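Local coordinates for protein CG11900 (Drosophila melanogaster, PDB 3NQW) that hydrolyses the alarmone ppGpp to GDP and diphosphate with the help of manganese and takes part in the starvation response, at residues F18-Q23 with E66-S71; I38-I43 with L121-D126; L104-A109 with K152-N157. One frame throughout, in Å; residues are numbered along the deposited sequence.

Contact 1: F18-Q23 with E66-S71; sequences FKHRQQ and EDTDAS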
loop_
_atom_site.group_PDB
_atom_site.type_symbol
_atom_site.label_atom_id
_atom_site.label_comp_id
_atom_site.label_asym_id
_atom_site.label_seq_id
_atom_site.Cartn_x
_atom_site.Cartn_y
_atom_site.Cartn_z
ATOM N N PHE A 18 -3.848 4.920 -5.367
ATOM C CA PHE A 18 -3.993 5.685 -6.595
ATOM C C PHE A 18 -4.391 7.134 -6.360
ATOM O O PHE A 18 -3.746 8.056 -6.853
ATOM C CB PHE A 18 -5.044 5.035 -7.485
ATOM C CG PHE A 18 -5.258 5.765 -8.758
ATOM C CD1 PHE A 18 -4.213 5.902 -9.659
ATOM C CD2 PHE A 18 -6.479 6.367 -9.040
ATOM C CE1 PHE A 18 -4.372 6.634 -10.831
ATOM C CE2 PHE A 18 -6.657 7.107 -10.217
ATOM C CZ PHE A 18 -5.600 7.238 -11.112
ATOM N N LYS A 19 -5.473 7.313 -5.613
ATOM C CA LYS A 19 -6.005 8.631 -5.295
ATOM C C LYS A 19 -4.969 9.477 -4.538
ATOM O O LYS A 19 -4.862 10.688 -4.748
ATOM C CB LYS A 19 -7.283 8.480 -4.455
ATOM C CG LYS A 19 -8.394 7.622 -5.080
ATOM C CD LYS A 19 -9.377 8.424 -5.930
ATOM C CE LYS A 19 -8.820 8.819 -7.282
ATOM N NZ LYS A 19 -9.831 9.538 -8.116
ATOM N N HIS A 20 -4.205 8.835 -3.659
ATOM C CA HIS A 20 -3.183 9.535 -2.889
ATOM C C HIS A 20 -1.858 9.693 -3.660
ATOM O O HIS A 20 -1.033 10.515 -3.289
ATOM C CB HIS A 20 -2.901 8.789 -1.573
ATOM C CG HIS A 20 -3.979 8.912 -0.542
ATOM N ND1 HIS A 20 -4.252 10.095 0.117
ATOM C CD2 HIS A 20 -4.822 7.991 -0.013
ATOM C CE1 HIS A 20 -5.205 9.894 1.005
ATOM N NE2 HIS A 20 -5.571 8.622 0.949
ATOM N N ARG A 21 -1.666 8.920 -4.729
ATOM C CA ARG A 21 -0.431 8.932 -5.517
ATOM C C ARG A 21 0.425 10.202 -5.539
ATOM O O ARG A 21 1.661 10.119 -5.536
ATOM C CB ARG A 21 -0.717 8.502 -6.955
ATOM C CG ARG A 21 -1.492 9.498 -7.791
ATOM C CD ARG A 21 -1.596 8.989 -9.225
ATOM N NE ARG A 21 -2.432 9.824 -10.096
ATOM C CZ ARG A 21 -3.692 10.166 -9.841
ATOM N NH1 ARG A 21 -4.359 10.924 -10.699
ATOM N NH2 ARG A 21 -4.283 9.761 -8.726
ATOM N N GLN A 22 -0.223 11.368 -5.561
ATOM C CA GLN A 22 0.471 12.672 -5.599
ATOM C C GLN A 22 0.705 13.289 -4.219
ATOM O O GLN A 22 1.586 14.137 -4.045
ATOM C CB GLN A 22 -0.323 13.671 -6.462
ATOM C CG GLN A 22 -0.311 13.389 -7.967
ATOM C CD GLN A 22 -1.375 14.182 -8.722
ATOM O OE1 GLN A 22 -1.490 15.400 -8.564
ATOM N NE2 GLN A 22 -2.156 13.490 -9.553
ATOM N N GLN A 23 -0.076 12.845 -3.238
ATOM C CA GLN A 23 0.019 13.364 -1.879
ATOM C C GLN A 23 1.232 12.844 -1.125
ATOM O O GLN A 23 1.586 11.673 -1.231
ATOM C CB GLN A 23 -1.260 13.021 -1.125
ATOM C CG GLN A 23 -1.418 13.720 0.200
ATOM C CD GLN A 23 -2.819 13.559 0.747
ATOM O OE1 GLN A 23 -3.378 12.461 0.745
ATOM N NE2 GLN A 23 -3.399 14.653 1.214
ATOM N N GLU A 66 -11.463 12.912 2.072
ATOM C CA GLU A 66 -11.120 14.224 2.615
ATOM C C GLU A 66 -9.920 14.913 1.964
ATOM O O GLU A 66 -9.915 16.132 1.832
ATOM C CB GLU A 66 -10.869 14.129 4.132
ATOM C CG GLU A 66 -11.206 15.422 4.892
ATOM C CD GLU A 66 -10.406 15.645 6.173
ATOM O OE1 GLU A 66 -10.315 16.826 6.590
ATOM O OE2 GLU A 66 -9.887 14.665 6.765
ATOM N N ASP A 67 -8.901 14.158 1.568
ATOM C CA ASP A 67 -7.724 14.779 0.965
ATOM C C ASP A 67 -7.689 14.694 -0.555
ATOM O O ASP A 67 -7.334 15.660 -1.222
ATOM C CB ASP A 67 -6.442 14.158 1.525
ATOM C CG ASP A 67 -6.370 14.218 3.040
ATOM O OD1 ASP A 67 -6.595 15.312 3.615
ATOM O OD2 ASP A 67 -6.073 13.168 3.656
ATOM N N THR A 68 -8.035 13.529 -1.093
ATOM C CA THR A 68 -8.040 13.308 -2.538
ATOM C C THR A 68 -9.325 13.836 -3.192
ATOM O O THR A 68 -10.149 14.488 -2.542
ATOM C CB THR A 68 -7.918 11.810 -2.868
ATOM O OG1 THR A 68 -9.075 11.116 -2.386
ATOM C CG2 THR A 68 -6.678 11.222 -2.222
ATOM N N ASP A 69 -9.486 13.562 -4.486
ATOM C CA ASP A 69 -10.674 13.995 -5.206
ATOM C C ASP A 69 -11.709 12.874 -5.273
ATOM O O ASP A 69 -12.483 12.787 -6.214
ATOM C CB ASP A 69 -10.314 14.491 -6.620
ATOM C CG ASP A 69 -9.908 13.369 -7.572
ATOM O OD1 ASP A 69 -8.807 12.794 -7.402
ATOM O OD2 ASP A 69 -10.691 13.070 -8.509
ATOM N N ALA A 70 -11.717 12.016 -4.260
ATOM C CA ALA A 70 -12.674 10.926 -4.195
ATOM C C ALA A 70 -13.912 11.390 -3.403
ATOM O O ALA A 70 -13.861 12.403 -2.689
ATOM C CB ALA A 70 -12.033 9.723 -3.524
ATOM N N SER A 71 -15.018 10.654 -3.537
ATOM C CA SER A 71 -16.262 10.974 -2.839
ATOM C C SER A 71 -16.878 9.742 -2.195
ATOM O O SER A 71 -16.436 8.616 -2.418
ATOM C CB SER A 71 -17.282 11.576 -3.800
ATOM O OG SER A 71 -17.810 10.589 -4.669
#
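His20 ND1 donates a hydrogen bond to Gln23 OE1 at 2.6 Å, one that lies close to the imidazole plane (11° out of it) and ties the two ends of the type I turn His20-Gln23. This turn follows helix 7-19 in the HD-domain fold and packs against Asp67 and Thr68, where helix 64-67 gives way to loop. Fixing the ring by its edge presents a face to Thr68: CG2 sits over it in a CH-pi contact, 3.8 Å from the ring centroid and offset toward the rim. Thr68 OG1 lies between the backbone N and the carbonyl carbon (chi1 65°) and bonds back to Val64 O of the preceding helix, while CG2, anti to the carbonyl carbon, is the branch over the ring. The same methyl meets Lys19 CB at 3.6 Å. The Gln23 amide comes up to Asp67 at CB, its plane turned 75° from that of the carboxylate. Asp67 and Glu66 are probably nucleophiles, which puts the turn beside the catalytic site. Lys19, bent at chi2 and chi3, lays CD against Ala70 CB at 3.8 Å and carries NZ to Asp69 OD1, a salt bridge at 3.5 Å whose hydrogen bond is weak.

Contact 2: I38-I43 with L121-D126; sequences INVSTI and LADKLD. With MN (manganese (II) ion), chain C.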
loop_
_atom_site.group_PDB
_atom_site.type_symbol
_atom_site.label_atom_id
_atom_site.label_comp_id
_atom_site.label_asym_id
_atom_site.label_seq_id
_atom_site.Cartn_x
_atom_site.Cartn_y
_atom_site.Cartn_z
ATOM N N ILE A 38 -1.793 3.299 4.995
ATOM C CA ILE A 38 -1.362 1.910 5.204
ATOM C C ILE A 38 -1.053 1.706 6.685
ATOM O O ILE A 38 -1.579 0.780 7.307
ATOM C CB ILE A 38 -0.077 1.549 4.401
ATOM C CG1 ILE A 38 -0.352 1.566 2.908
ATOM C CG2 ILE A 38 0.418 0.149 4.769
ATOM C CD1 ILE A 38 0.865 1.140 2.077
ATOM N N ASN A 39 -0.218 2.556 7.267
ATOM C CA ASN A 39 0.073 2.374 8.682
ATOM C C ASN A 39 -1.213 2.257 9.513
ATOM O O ASN A 39 -1.341 1.341 10.332
ATOM C CB ASN A 39 0.956 3.515 9.225
ATOM C CG ASN A 39 2.394 3.449 8.707
ATOM O OD1 ASN A 39 3.243 4.256 9.082
ATOM N ND2 ASN A 39 2.666 2.482 7.842
ATOM N N VAL A 40 -2.162 3.172 9.301
ATOM C CA VAL A 40 -3.430 3.140 10.048
ATOM C C VAL A 40 -4.147 1.777 9.889
ATOM O O VAL A 40 -4.637 1.212 10.870
ATOM C CB VAL A 40 -4.397 4.317 9.634
ATOM C CG1 VAL A 40 -5.768 4.169 10.324
ATOM C CG2 VAL A 40 -3.774 5.651 10.035
ATOM N N SER A 41 -4.192 1.227 8.679
ATOM C CA SER A 41 -4.843 -0.059 8.522
ATOM C C SER A 41 -4.019 -1.115 9.258
ATOM O O SER A 41 -4.549 -1.871 10.072
ATOM C CB SER A 41 -4.989 -0.428 7.052
ATOM O OG SER A 41 -5.908 -1.508 6.902
ATOM N N THR A 42 -2.719 -1.154 8.998
ATOM C CA THR A 42 -1.857 -2.124 9.668
ATOM C C THR A 42 -1.852 -1.995 11.206
ATOM O O THR A 42 -1.771 -3.008 11.910
ATOM C CB THR A 42 -0.412 -2.027 9.156
ATOM O OG1 THR A 42 -0.424 -1.840 7.736
ATOM C CG2 THR A 42 0.344 -3.313 9.480
ATOM N N ILE A 43 -1.918 -0.765 11.724
ATOM C CA ILE A 43 -1.949 -0.539 13.177
ATOM C C ILE A 43 -3.095 -1.344 13.788
ATOM O O ILE A 43 -2.969 -1.871 14.890
ATOM C CB ILE A 43 -2.210 0.974 13.582
ATOM C CG1 ILE A 43 -0.964 1.846 13.415
ATOM C CG2 ILE A 43 -2.642 1.053 15.039
ATOM C CD1 ILE A 43 -1.235 3.316 13.687
ATOM N N LEU A 121 -8.631 6.365 16.482
ATOM C CA LEU A 121 -7.544 6.130 17.446
ATOM C C LEU A 121 -6.234 5.808 16.713
ATOM O O LEU A 121 -5.225 6.479 16.916
ATOM C CB LEU A 121 -7.900 4.966 18.389
ATOM C CG LEU A 121 -8.979 5.197 19.453
ATOM C CD1 LEU A 121 -9.235 3.910 20.221
ATOM C CD2 LEU A 121 -8.535 6.295 20.395
ATOM N N ALA A 122 -6.261 4.782 15.866
ATOM C CA ALA A 122 -5.091 4.387 15.099
ATOM C C ALA A 122 -4.556 5.557 14.270
ATOM O O ALA A 122 -3.346 5.780 14.221
ATOM C CB ALA A 122 -5.427 3.213 14.203
ATOM N N ASP A 123 -5.458 6.300 13.630
ATOM C CA ASP A 123 -5.126 7.477 12.806
ATOM C C ASP A 123 -4.270 8.415 13.641
ATOM O O ASP A 123 -3.254 8.942 13.185
ATOM C CB ASP A 123 -6.428 8.181 12.407
ATOM C CG ASP A 123 -6.244 9.254 11.335
ATOM O OD1 ASP A 123 -5.129 9.477 10.823
ATOM O OD2 ASP A 123 -7.258 9.884 10.998
ATOM N N LYS A 124 -4.705 8.609 14.880
ATOM C CA LYS A 124 -3.973 9.457 15.801
ATOM C C LYS A 124 -2.641 8.802 16.155
ATOM O O LYS A 124 -1.588 9.410 15.974
ATOM C CB LYS A 124 -4.782 9.714 17.074
ATOM C CG LYS A 124 -6.028 10.575 16.861
ATOM C CD LYS A 124 -5.699 11.972 16.325
ATOM C CE LYS A 124 -6.983 12.741 16.067
ATOM N NZ LYS A 124 -7.879 11.935 15.166
ATOM N N LEU A 125 -2.677 7.563 16.638
ATOM C CA LEU A 125 -1.441 6.879 17.004
ATOM C C LEU A 125 -0.366 7.049 15.939
ATOM O O LEU A 125 0.730 7.524 16.236
ATOM C CB LEU A 125 -1.692 5.391 17.243
ATOM C CG LEU A 125 -0.497 4.561 17.734
ATOM C CD1 LEU A 125 0.181 5.211 18.925
ATOM C CD2 LEU A 125 -1.004 3.168 18.103
ATOM N N ASP A 126 -0.681 6.676 14.701
ATOM C CA ASP A 126 0.284 6.797 13.618
ATOM C C ASP A 126 0.848 8.215 13.507
ATOM O O ASP A 126 2.058 8.420 13.590
ATOM C CB ASP A 126 -0.334 6.389 12.276
ATOM C CG ASP A 126 0.644 6.542 11.121
ATOM O OD1 ASP A 126 1.686 5.848 11.114
ATOM O OD2 ASP A 126 0.376 7.365 10.219
HETATM MN MN MN C . -4.893 10.203 8.619
#
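Ile43 and Val40 supply the apolar half of this contact, in which the 38-43 and 121-126 segments of helices 34-45 and 114-133 of the HD domain have axes 8.6 Å apart at closest, with directions 120° apart. Ala122 is the small residue between them. Its CB takes Ile43 CG2 at 3.6 Å and Val40 CG1 at 4.0 Å, and the brevity of its side chain suits the close approach of the backbones. Ile43 spreads its branches along helix 114-133: CG2 reaches on to Leu125 CD2 at 4.1 Å, while CD1 lies against Asp126 CB at 3.5 Å. Leu165 of helix 163-176 also packs on Ile43.

The polar side is carried by two aspartates. Asp126, with CG anti to its backbone N (chi1 179°), extends its carboxylate past Asn39 CB, the amide and carboxylate planes standing 86° apart; His36 touches it too. Metal binding belongs to Asp123. Val40 CG2 packs on Asp123 CA at 3.6 Å, yet the CB of Asp123 points away from helix 34-45, and its OD1 binds the manganese ion at 2.3 Å. Asp63 shares that ion, and His36 belongs to the same site. With OD2 3.4 Å from the ion, Asp123 binds through one oxygen in this model, and the Val40 packing on its CA probably helps to position that ligand.

Contact 3: L104-A109 with K152-N157; sequences LQIENA and KKVVDN
Ile106 and Val154 cross obliquely at the middle of this contact, where the last turn of helix 98-107 lies on helix 141-158. Ile106 CG1 is anti to its own carbonyl carbon (chi1 -61°), and there it meets Val154 CG2 at 3.5 Å. The valine answers with two methyls turned to different targets: CG2 serves the isoleucine and, at 4.0 Å, Gln105 CB, while CG1 faces the main-chain oxygen of Gln105. Thus one valine is straddled by consecutive residues of the facing helix, and their main chains come near enough for the CA atoms of Ile106 and Val154 to lie 4.5 Å apart.

The isoleucine forks over helix 141-158. Its CD1 runs on to Lys153, touching CB at 3.6 Å and CD at 3.9 Å, so that the hydrocarbon stem of the lysine covers the methyl while its charged end leads away from the contact. Its CG2 branch turns instead towards Asn157, one turn further along. There Ala109, just past the end of helix 98-107, brings its CB to Asn157 CB at 3.4 Å and closes that end of the contact with plain carbon packing.

Gln105 behaves differently beyond CB. Its chain extends from CG and places the amide between two weak hydrogen bonds, OE1 with Lys124 NZ and NE2 with Asp92 OD2. The amide thereby bridges a loop and helix 114-133. Trp150, a turn earlier on helix 141-158, packs on both Gln105 and Ile106, and Leu158 of that helix touches Ala109. Behind the contact, helix 114-133 lies against Val154 and Val155 through Lys124. Helix 141-158 thus has helix 98-107 on its Val154 side, while Val155, whose CB points away from that contact, also meets Leu169 and Phe173 of helix 163-176.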
loop_
_atom_site.group_PDB
_atom_site.type_symbol
_atom_site.label_atom_id
_atom_site.label_comp_id
_atom_site.label_asym_id
_atom_site.label_seq_id
_atom_site.Cartn_x
_atom_site.Cartn_y
_atom_site.Cartn_z
ATOM N N LEU A 104 -14.371 20.216 16.368
ATOM C CA LEU A 104 -15.451 19.234 16.241
ATOM C C LEU A 104 -14.989 17.795 16.526
ATOM O O LEU A 104 -15.752 16.983 17.057
ATOM C CB LEU A 104 -16.085 19.334 14.841
ATOM C CG LEU A 104 -16.858 20.633 14.592
ATOM C CD1 LEU A 104 -17.190 20.781 13.135
ATOM C CD2 LEU A 104 -18.110 20.650 15.435
ATOM N N GLN A 105 -13.742 17.490 16.175
ATOM C CA GLN A 105 -13.195 16.167 16.407
ATOM C C GLN A 105 -13.296 15.767 17.858
ATOM O O GLN A 105 -13.509 14.596 18.188
ATOM C CB GLN A 105 -11.746 16.104 15.955
ATOM C CG GLN A 105 -11.652 15.624 14.540
ATOM C CD GLN A 105 -10.251 15.365 14.107
ATOM O OE1 GLN A 105 -9.509 14.637 14.756
ATOM N NE2 GLN A 105 -9.870 15.963 12.998
ATOM N N ILE A 106 -13.136 16.751 18.728
ATOM C CA ILE A 106 -13.228 16.503 20.147
ATOM C C ILE A 106 -14.681 16.307 20.550
ATOM O O ILE A 106 -14.988 15.447 21.374
ATOM C CB ILE A 106 -12.654 17.665 20.945
ATOM C CG1 ILE A 106 -11.170 17.837 20.591
ATOM C CG2 ILE A 106 -12.889 17.422 22.414
ATOM C CD1 ILE A 106 -10.526 19.074 21.165
ATOM N N GLU A 107 -15.574 17.090 19.947
ATOM C CA GLU A 107 -17.002 17.026 20.257
ATOM C C GLU A 107 -17.683 15.761 19.769
ATOM O O GLU A 107 -18.350 15.069 20.534
ATOM C CB GLU A 107 -17.732 18.223 19.648
ATOM C CG GLU A 107 -17.244 19.585 20.108
ATOM C CD GLU A 107 -17.512 19.854 21.581
ATOM O OE1 GLU A 107 -18.557 19.375 22.091
ATOM O OE2 GLU A 107 -16.689 20.560 22.214
ATOM N N ASN A 108 -17.522 15.472 18.485
ATOM C CA ASN A 108 -18.143 14.308 17.888
ATOM C C ASN A 108 -17.369 13.034 18.123
ATOM O O ASN A 108 -17.736 11.973 17.617
ATOM C CB ASN A 108 -18.307 14.527 16.390
ATOM C CG ASN A 108 -19.282 15.633 16.078
ATOM O OD1 ASN A 108 -20.390 15.656 16.620
ATOM N ND2 ASN A 108 -18.880 16.561 15.201
ATOM N N ALA A 109 -16.290 13.149 18.887
ATOM C CA ALA A 109 -15.435 12.012 19.208
ATOM C C ALA A 109 -16.226 10.824 19.761
ATOM O O ALA A 109 -16.606 9.919 19.016
ATOM C CB ALA A 109 -14.368 12.441 20.215
ATOM N N LYS A 152 -4.530 14.633 22.449
ATOM C CA LYS A 152 -4.972 14.084 23.722
ATOM C C LYS A 152 -6.440 14.393 24.001
ATOM O O LYS A 152 -7.185 13.515 24.438
ATOM C CB LYS A 152 -4.108 14.608 24.874
ATOM C CG LYS A 152 -4.192 13.691 26.092
ATOM C CD LYS A 152 -3.429 14.193 27.297
ATOM C CE LYS A 152 -3.441 13.138 28.396
ATOM N NZ LYS A 152 -4.822 12.656 28.699
ATOM N N LYS A 153 -6.852 15.633 23.740
ATOM C CA LYS A 153 -8.241 16.030 23.962
ATOM C C LYS A 153 -9.186 15.147 23.138
ATOM O O LYS A 153 -10.227 14.717 23.634
ATOM C CB LYS A 153 -8.449 17.511 23.604
ATOM C CG LYS A 153 -7.768 18.514 24.538
ATOM C CD LYS A 153 -7.943 19.932 23.993
ATOM C CE LYS A 153 -6.823 20.906 24.399
ATOM N NZ LYS A 153 -6.997 21.553 25.735
ATOM N N VAL A 154 -8.825 14.876 21.888
ATOM C CA VAL A 154 -9.644 14.020 21.039
ATOM C C VAL A 154 -9.597 12.579 21.539
ATOM O O VAL A 154 -10.637 11.972 21.822
ATOM C CB VAL A 154 -9.156 14.014 19.583
ATOM C CG1 VAL A 154 -9.985 13.025 18.779
ATOM C CG2 VAL A 154 -9.265 15.418 18.979
ATOM N N VAL A 155 -8.382 12.041 21.647
ATOM C CA VAL A 155 -8.164 10.667 22.106
ATOM C C VAL A 155 -8.786 10.442 23.475
ATOM O O VAL A 155 -9.206 9.330 23.781
ATOM C CB VAL A 155 -6.648 10.318 22.180
ATOM C CG1 VAL A 155 -6.452 8.924 22.761
ATOM C CG2 VAL A 155 -6.032 10.377 20.802
ATOM N N ASP A 156 -8.839 11.482 24.303
ATOM C CA ASP A 156 -9.441 11.344 25.621
ATOM C C ASP A 156 -10.940 11.065 25.543
ATOM O O ASP A 156 -11.525 10.524 26.484
ATOM C CB ASP A 156 -9.204 12.594 26.467
ATOM C CG ASP A 156 -7.918 12.522 27.264
ATOM O OD1 ASP A 156 -7.336 11.421 27.346
ATOM O OD2 ASP A 156 -7.507 13.566 27.812
ATOM N N ASN A 157 -11.556 11.440 24.424
ATOM C CA ASN A 157 -12.986 11.221 24.231
ATOM C C ASN A 157 -13.237 9.955 23.402
ATOM O O ASN A 157 -14.365 9.455 23.337
ATOM C CB ASN A 157 -13.623 12.444 23.556
ATOM C CG ASN A 157 -13.588 13.702 24.440
ATOM O OD1 ASN A 157 -13.828 14.817 23.962
ATOM N ND2 ASN A 157 -13.299 13.522 25.728
#

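How the contacts relate
The three contacts join helices of one all-helical chain with an HD-domain fold. Contact 2 crosses contact 1 in sequence, since 38-43 falls between 18-23 and 66-71 and its partner 121-126 comes after both, and it crosses contact 3 likewise; contact 1 closes before contact 3 opens. Contacts 1 and 3 lie on opposite sides of the chain's centre, their centres about 25 Å apart, with the centre of the buried contact 2 about 18 and 16 Å from theirs. Contacts 2 and 3 touch through Lys124 and Leu121 of helix 114-133. Contact 1 contributes probable catalytic acids and contact 2 a manganese ligand, whereas contact 3 packs helix 98-107 on helix 141-158. Contacts 1 and 2 also meet the second subunit.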